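Local coordinates for putative baseplate protein (Unidentified phage, PDB 2FSD) that probably serves as the receptor-binding protein of a lactococcal phage, its head domain recognising the surface of the Lactococcus lactis host cell, at residues 39-51 with 67-81. Sequence-based numbering, arbitrary orientation.
Sequences LNRASGVGSTGIL and IPVPNVAPNFIVPVG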
loop_
_atom_site.group_PDB
_atom_site.type_symbol
_atom_site.label_atom_id
_atom_site.label_comp_id
_atom_site.label_asym_id
_atom_site.label_seq_id
_atom_site.Cartn_x
_atom_site.Cartn_y
_atom_site.Cartn_z
ATOM N N LEU A 39 2.916 -17.493 4.754
ATOM C CA LEU A 39 2.716 -17.067 6.125
ATOM C C LEU A 39 1.741 -18.044 6.763
ATOM O O LEU A 39 1.005 -18.743 6.056
ATOM C CB LEU A 39 2.151 -15.655 6.211
ATOM C CG LEU A 39 3.127 -14.497 6.045
ATOM C CD1 LEU A 39 3.736 -14.503 4.652
ATOM C CD2 LEU A 39 2.404 -13.174 6.328
ATOM N N ASN A 40 1.769 -18.092 8.091
ATOM C CA ASN A 40 0.744 -18.784 8.875
ATOM C C ASN A 40 -0.447 -17.850 9.005
ATOM O O ASN A 40 -0.284 -16.690 9.379
ATOM C CB ASN A 40 1.290 -19.183 10.262
ATOM C CG ASN A 40 2.590 -20.005 10.164
ATOM O OD1 ASN A 40 2.674 -20.942 9.373
ATOM N ND2 ASN A 40 3.608 -19.628 10.943
ATOM N N ARG A 41 -1.631 -18.346 8.673
ATOM C CA ARG A 41 -2.838 -17.530 8.724
ATOM C C ARG A 41 -3.498 -17.563 10.101
ATOM O O ARG A 41 -3.626 -18.632 10.730
ATOM C CB ARG A 41 -3.845 -17.979 7.668
ATOM C CG ARG A 41 -3.373 -17.769 6.241
ATOM C CD ARG A 41 -3.972 -18.808 5.345
ATOM N NE ARG A 41 -3.433 -18.784 3.985
ATOM C CZ ARG A 41 -4.073 -18.325 2.911
ATOM N NH1 ARG A 41 -5.289 -17.806 3.003
ATOM N NH2 ARG A 41 -3.492 -18.395 1.719
ATOM N N ALA A 42 -3.938 -16.379 10.537
ATOM C CA ALA A 42 -4.600 -16.191 11.834
ATOM C C ALA A 42 -5.975 -16.839 11.801
ATOM O O ALA A 42 -6.496 -17.154 10.733
ATOM C CB ALA A 42 -4.715 -14.685 12.159
ATOM N N SER A 43 -6.577 -17.040 12.969
ATOM C CA SER A 43 -7.905 -17.639 13.026
ATOM C C SER A 43 -8.945 -16.830 12.228
ATOM O O SER A 43 -8.848 -15.605 12.088
ATOM C CB SER A 43 -8.364 -17.835 14.475
ATOM O OG SER A 43 -7.902 -16.814 15.329
ATOM N N GLY A 44 -9.919 -17.542 11.673
ATOM C CA GLY A 44 -10.992 -16.921 10.911
ATOM C C GLY A 44 -10.616 -16.607 9.477
ATOM O O GLY A 44 -11.480 -16.273 8.657
ATOM N N VAL A 45 -9.328 -16.719 9.165
ATOM C CA VAL A 45 -8.833 -16.377 7.842
ATOM C C VAL A 45 -9.032 -17.595 6.973
ATOM O O VAL A 45 -8.768 -18.721 7.410
ATOM C CB VAL A 45 -7.344 -15.974 7.892
ATOM C CG1 VAL A 45 -6.774 -15.775 6.474
ATOM C CG2 VAL A 45 -7.190 -14.715 8.731
ATOM N N GLY A 46 -9.503 -17.375 5.752
ATOM C CA GLY A 46 -9.741 -18.471 4.816
ATOM C C GLY A 46 -8.471 -19.166 4.349
ATOM O O GLY A 46 -7.363 -18.663 4.542
ATOM N N SER A 47 -8.653 -20.323 3.715
ATOM C CA SER A 47 -7.554 -21.173 3.247
ATOM C C SER A 47 -7.173 -20.936 1.773
ATOM O O SER A 47 -6.086 -21.332 1.330
ATOM C CB SER A 47 -7.944 -22.632 3.441
ATOM O OG SER A 47 -9.190 -22.873 2.812
ATOM N N THR A 48 -8.064 -20.310 1.009
ATOM C CA THR A 48 -7.829 -20.089 -0.422
ATOM C C THR A 48 -6.966 -18.835 -0.624
ATOM O O THR A 48 -6.739 -18.063 0.315
ATOM C CB THR A 48 -9.155 -19.955 -1.221
ATOM O OG1 THR A 48 -9.876 -18.779 -0.813
ATOM C CG2 THR A 48 -10.032 -21.193 -1.018
ATOM N N GLY A 49 -6.508 -18.626 -1.856
ATOM C CA GLY A 49 -5.653 -17.474 -2.169
ATOM C C GLY A 49 -4.249 -17.726 -1.674
ATOM O O GLY A 49 -3.958 -18.796 -1.149
ATOM N N ILE A 50 -3.366 -16.757 -1.848
ATOM C CA ILE A 50 -1.950 -16.975 -1.512
ATOM C C ILE A 50 -1.380 -15.813 -0.692
ATOM O O ILE A 50 -1.618 -14.649 -0.996
ATOM C CB ILE A 50 -1.114 -17.307 -2.784
ATOM C CG1 ILE A 50 -1.626 -18.623 -3.404
ATOM C CG2 ILE A 50 0.377 -17.452 -2.463
ATOM C CD1 ILE A 50 -0.895 -19.050 -4.658
ATOM N N LEU A 51 -0.659 -16.166 0.370
ATOM C CA LEU A 51 -0.083 -15.205 1.310
ATOM C C LEU A 51 1.316 -15.661 1.643
ATOM O O LEU A 51 1.504 -16.662 2.330
ATOM C CB LEU A 51 -0.907 -15.122 2.598
ATOM C CG LEU A 51 -0.348 -14.192 3.670
ATOM C CD1 LEU A 51 -0.262 -12.725 3.201
ATOM C CD2 LEU A 51 -1.170 -14.310 4.961
ATOM N N ILE A 67 -7.053 -13.275 -0.577
ATOM C CA ILE A 67 -7.082 -13.905 0.734
ATOM C C ILE A 67 -8.420 -13.598 1.403
ATOM O O ILE A 67 -8.724 -12.438 1.650
ATOM C CB ILE A 67 -5.943 -13.426 1.614
ATOM C CG1 ILE A 67 -4.603 -13.754 0.942
ATOM C CG2 ILE A 67 -6.027 -14.104 2.986
ATOM C CD1 ILE A 67 -3.444 -12.911 1.440
ATOM N N PRO A 68 -9.222 -14.640 1.699
ATOM C CA PRO A 68 -10.480 -14.401 2.393
ATOM C C PRO A 68 -10.248 -13.977 3.845
ATOM O O PRO A 68 -9.631 -14.718 4.601
ATOM C CB PRO A 68 -11.184 -15.770 2.329
ATOM C CG PRO A 68 -10.371 -16.620 1.375
ATOM C CD PRO A 68 -9.003 -16.076 1.449
ATOM N N VAL A 69 -10.738 -12.793 4.219
ATOM C CA VAL A 69 -10.620 -12.300 5.605
ATOM C C VAL A 69 -11.974 -12.151 6.346
ATOM O O VAL A 69 -13.036 -12.084 5.720
ATOM C CB VAL A 69 -9.819 -10.961 5.664
ATOM C CG1 VAL A 69 -8.329 -11.221 5.318
ATOM C CG2 VAL A 69 -10.427 -9.877 4.722
ATOM N N PRO A 70 -11.941 -12.143 7.697
ATOM C CA PRO A 70 -13.137 -11.823 8.500
ATOM C C PRO A 70 -13.715 -10.416 8.248
ATOM O O PRO A 70 -12.979 -9.479 7.853
ATOM C CB PRO A 70 -12.638 -11.913 9.940
ATOM C CG PRO A 70 -11.363 -12.707 9.886
ATOM C CD PRO A 70 -10.779 -12.503 8.538
ATOM N N ASN A 71 -15.024 -10.285 8.470
ATOM C CA ASN A 71 -15.680 -8.983 8.501
ATOM C C ASN A 71 -14.883 -7.999 9.339
ATOM O O ASN A 71 -14.472 -8.314 10.452
ATOM C CB ASN A 71 -17.064 -9.096 9.135
ATOM C CG ASN A 71 -17.953 -10.089 8.434
ATOM O OD1 ASN A 71 -17.768 -10.382 7.264
ATOM N ND2 ASN A 71 -18.934 -10.610 9.155
ATOM N N VAL A 72 -14.676 -6.805 8.799
ATOM C CA VAL A 72 -13.937 -5.751 9.486
ATOM C C VAL A 72 -14.814 -4.519 9.536
ATOM O O VAL A 72 -15.246 -4.022 8.496
ATOM C CB VAL A 72 -12.619 -5.354 8.728
ATOM C CG1 VAL A 72 -11.660 -4.627 9.669
ATOM C CG2 VAL A 72 -11.949 -6.556 8.088
ATOM N N ALA A 73 -15.050 -4.018 10.748
ATOM C CA ALA A 73 -15.798 -2.783 10.953
ATOM C C ALA A 73 -14.923 -1.592 10.611
ATOM O O ALA A 73 -13.703 -1.706 10.635
ATOM C CB ALA A 73 -16.288 -2.672 12.426
ATOM N N PRO A 74 -15.543 -0.441 10.294
ATOM C CA PRO A 74 -14.790 0.774 10.014
ATOM C C PRO A 74 -13.824 1.134 11.142
ATOM O O PRO A 74 -14.241 1.238 12.290
ATOM C CB PRO A 74 -15.894 1.833 9.866
ATOM C CG PRO A 74 -17.043 1.073 9.370
ATOM C CD PRO A 74 -16.990 -0.221 10.127
ATOM N N ASN A 75 -12.547 1.312 10.808
ATOM C CA ASN A 75 -11.496 1.651 11.789
ATOM C C ASN A 75 -11.019 0.506 12.690
ATOM O O ASN A 75 -10.138 0.711 13.524
ATOM C CB ASN A 75 -11.901 2.853 12.671
ATOM C CG ASN A 75 -11.178 4.129 12.287
ATOM O OD1 ASN A 75 -9.976 4.280 12.542
ATOM N ND2 ASN A 75 -11.916 5.066 11.684
ATOM N N PHE A 76 -11.594 -0.684 12.547
ATOM C CA PHE A 76 -11.109 -1.840 13.300
ATOM C C PHE A 76 -10.110 -2.662 12.475
ATOM O O PHE A 76 -9.999 -2.490 11.255
ATOM C CB PHE A 76 -12.274 -2.692 13.786
ATOM C CG PHE A 76 -12.883 -2.215 15.080
ATOM C CD1 PHE A 76 -13.701 -1.095 15.106
ATOM C CD2 PHE A 76 -12.652 -2.898 16.266
ATOM C CE1 PHE A 76 -14.279 -0.646 16.310
ATOM C CE2 PHE A 76 -13.228 -2.480 17.473
ATOM C CZ PHE A 76 -14.046 -1.349 17.494
ATOM N N ILE A 77 -9.370 -3.534 13.156
ATOM C CA ILE A 77 -8.292 -4.302 12.533
ATOM C C ILE A 77 -8.475 -5.809 12.771
ATOM O O ILE A 77 -8.800 -6.263 13.876
ATOM C CB ILE A 77 -6.892 -3.798 12.983
ATOM C CG1 ILE A 77 -6.714 -2.309 12.619
ATOM C CG2 ILE A 77 -5.781 -4.580 12.277
ATOM C CD1 ILE A 77 -5.793 -1.524 13.540
ATOM N N VAL A 78 -8.294 -6.574 11.702
ATOM C CA VAL A 78 -8.425 -8.014 11.732
ATOM C C VAL A 78 -7.066 -8.640 11.376
ATOM O O VAL A 78 -6.489 -8.304 10.329
ATOM C CB VAL A 78 -9.512 -8.446 10.742
ATOM C CG1 VAL A 78 -9.396 -9.888 10.408
ATOM C CG2 VAL A 78 -10.908 -8.140 11.327
ATOM N N PRO A 79 -6.542 -9.538 12.246
ATOM C CA PRO A 79 -5.323 -10.295 11.908
ATOM C C PRO A 79 -5.484 -11.195 10.697
ATOM O O PRO A 79 -6.559 -11.774 10.481
ATOM C CB PRO A 79 -5.050 -11.130 13.165
ATOM C CG PRO A 79 -5.820 -10.478 14.253
ATOM C CD PRO A 79 -7.022 -9.871 13.603
ATOM N N VAL A 80 -4.425 -11.289 9.894
ATOM C CA VAL A 80 -4.457 -12.082 8.658
ATOM C C VAL A 80 -3.412 -13.196 8.705
ATOM O O VAL A 80 -3.759 -14.376 8.595
ATOM C CB VAL A 80 -4.238 -11.195 7.404
ATOM C CG1 VAL A 80 -4.450 -12.010 6.110
ATOM C CG2 VAL A 80 -5.177 -9.992 7.442
ATOM N N GLY A 81 -2.144 -12.831 8.867
ATOM C CA GLY A 81 -1.077 -13.827 8.928
ATOM C C GLY A 81 0.075 -13.446 9.831
ATOM O O GLY A 81 0.137 -12.326 10.327
HETATM O O HOH W 1 -8.579 -12.834 12.072
#
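Val45 packs against Ile67, and more loosely against Pro70 and Val80, where the loop joining strands 34-41 and 50-56 lies against residues 67-70 and 79-81 in the antiparallel beta-barrel of this receptor-binding head domain. Its two methyls split the work. CG1, anti to the backbone N (chi1 173°), lies 3.9 Å from Ile67 CG2, the two side chains meeting at a slant; CG2 turns to Pro70 CD and the carbonyl oxygens of Pro79 and Val80. The other branch of Ile67 goes deeper: its CD1 packs 3.6 Å from Leu51 CB, nearly perpendicular to the leucine, whose CD2 reaches Val80 CG1 in turn. Leu51 also packs on Phe135 and Ile67 on Ile133, both of strand 132-140.

Two backbone bonds tie the loop down, Gly46 N to Pro68 O (2.9 Å) and Ala42 N to Val80 O (2.8 Å), the latter beside the non-hydrogen-bonded pair Arg41-Gly81. Val80 and Gly81 form a classic bulge opposite Ile118. Pro68 CG lies 3.1 Å from Thr48 OG1, the side chains at about a right angle, and its CB rests on Gly46 CA.

Extended from CG to NE, Arg41 then turns its guanidinium (chi4 -106°) toward the 46-49 carbonyls. NH1 donates to Thr48 O, which sits 23° out of the guanidinium plane, and weakly to Gly46 O; NH2 bonds weakly to Gly49 O. At the Ser43 side of the loop, one water donates to both Ser43 O and Pro79 O, 2.8 Å from each.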